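Local coordinates for protein Pbp related beta-lactamase (Pyrococcus abyssi, PDB 2QMI) that probably acts as a serine peptidase of the penicillin-binding protein and beta-lactamase family, working as a self-compartmentalizing octamer, at residues A[98-101]-A[102-105]. Numbering follows the deposited sequence.
Sequences PVTV and HHLL
Thr-100 OG1 accepts a hydrogen bond from the backbone N of His-103, 3.2 Å from OG1, in a fairly straight bond. The N-H of His-102 reaches the same oxygen by a weak, bent bond. A first torsion of 67° sets OG1 between the backbone N and carbonyl carbon of Thr-100, turned to the start of the helix. OG1 also lies over one face of the His-103 imidazole, offset toward the rim, 3.1 Å above the plane. Val-99 CA meets the edge of that ring at His-103 CD2, 3.6 Å away, and the carbonyl O of Pro-98 also lies near the ring plane. ND1 of His-103 and Ser-108 OG share a weak hydrogen bond.

Thr-100 is thus the N-cap of the short helix 101-105, in the beta-lactamase-like part of the chain. Backbone bonds from Leu-104 N to Thr-100 O and from Leu-105 N to Val-101 O, both 3.1 Å, form the first turn.

Val-99 CG1 touches Leu-104 CD2 at 3.9 Å, the two side chains crossing at about a right angle. Leu-104 also packs on Leu-167 and Leu-168 of helix 162-176. His-102 has CG anti to its own N (chi1 171°), which carries the ring off from Thr-100; its ND1 is hydrogen-bonded with Tyr-286 OH, and the ring meets Tyr-271 edge-to-face.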
loop_
_atom_site.group_PDB
_atom_site.type_symbol
_atom_site.label_atom_id
_atom_site.label_comp_id
_atom_site.label_asym_id
_atom_site.label_seq_id
_atom_site.Cartn_x
_atom_site.Cartn_y
_atom_site.Cartn_z
ATOM N N PRO A 98 -32.341 -49.565 0.619
ATOM C CA PRO A 98 -31.423 -49.544 -0.528
ATOM C C PRO A 98 -31.598 -48.444 -1.582
ATOM O O PRO A 98 -32.715 -48.075 -1.946
ATOM C CB PRO A 98 -31.609 -50.932 -1.135
ATOM C CG PRO A 98 -33.056 -51.226 -0.836
ATOM C CD PRO A 98 -33.154 -50.793 0.606
ATOM N N VAL A 99 -30.470 -47.932 -2.072
ATOM C CA VAL A 99 -30.469 -46.918 -3.121
ATOM C C VAL A 99 -30.469 -47.702 -4.434
ATOM O O VAL A 99 -29.639 -48.593 -4.627
ATOM C CB VAL A 99 -29.198 -46.030 -3.062
ATOM C CG1 VAL A 99 -29.107 -45.172 -4.312
ATOM C CG2 VAL A 99 -29.222 -45.153 -1.819
ATOM N N THR A 100 -31.397 -47.378 -5.332
ATOM C CA THR A 100 -31.502 -48.088 -6.610
ATOM C C THR A 100 -30.987 -47.279 -7.795
ATOM O O THR A 100 -30.742 -46.075 -7.676
ATOM C CB THR A 100 -32.955 -48.457 -6.916
ATOM O OG1 THR A 100 -33.700 -47.258 -7.152
ATOM C CG2 THR A 100 -33.575 -49.222 -5.752
ATOM N N VAL A 101 -30.843 -47.945 -8.941
ATOM C CA VAL A 101 -30.376 -47.292 -10.164
ATOM C C VAL A 101 -31.317 -46.135 -10.506
ATOM O O VAL A 101 -30.907 -45.122 -11.076
ATOM C CB VAL A 101 -30.359 -48.276 -11.361
ATOM C CG1 VAL A 101 -29.858 -47.562 -12.613
ATOM C CG2 VAL A 101 -29.473 -49.473 -11.043
ATOM N N HIS A 102 -32.586 -46.310 -10.153
ATOM C CA HIS A 102 -33.611 -45.309 -10.390
ATOM C C HIS A 102 -33.345 -44.094 -9.515
ATOM O O HIS A 102 -33.434 -42.960 -9.982
ATOM C CB HIS A 102 -34.992 -45.884 -10.058
ATOM C CG HIS A 102 -36.088 -44.867 -10.073
ATOM N ND1 HIS A 102 -36.571 -44.311 -11.238
ATOM C CD2 HIS A 102 -36.784 -44.291 -9.063
ATOM C CE1 HIS A 102 -37.518 -43.439 -10.944
ATOM N NE2 HIS A 102 -37.666 -43.408 -9.632
ATOM N N HIS A 103 -33.033 -44.337 -8.243
ATOM C CA HIS A 103 -32.745 -43.250 -7.311
ATOM C C HIS A 103 -31.597 -42.375 -7.826
ATOM O O HIS A 103 -31.692 -41.147 -7.807
ATOM C CB HIS A 103 -32.381 -43.794 -5.921
ATOM C CG HIS A 103 -33.507 -44.499 -5.223
ATOM N ND1 HIS A 103 -34.795 -44.009 -5.199
ATOM C CD2 HIS A 103 -33.528 -45.642 -4.501
ATOM C CE1 HIS A 103 -35.562 -44.822 -4.494
ATOM N NE2 HIS A 103 -34.818 -45.821 -4.058
ATOM N N LEU A 104 -30.517 -43.006 -8.281
ATOM C CA LEU A 104 -29.362 -42.269 -8.792
ATOM C C LEU A 104 -29.721 -41.434 -10.017
ATOM O O LEU A 104 -29.294 -40.292 -10.147
ATOM C CB LEU A 104 -28.221 -43.227 -9.156
ATOM C CG LEU A 104 -27.567 -44.073 -8.058
ATOM C CD1 LEU A 104 -26.452 -44.919 -8.673
ATOM C CD2 LEU A 104 -27.015 -43.177 -6.966
ATOM N N LEU A 105 -30.499 -42.017 -10.920
ATOM C CA LEU A 105 -30.917 -41.322 -12.136
ATOM C C LEU A 105 -31.728 -40.071 -11.814
ATOM O O LEU A 105 -31.644 -39.067 -12.522
ATOM C CB LEU A 105 -31.771 -42.251 -13.004
ATOM C CG LEU A 105 -31.104 -43.418 -13.730
ATOM C CD1 LEU A 105 -32.176 -44.374 -14.252
ATOM C CD2 LEU A 105 -30.241 -42.884 -14.869
#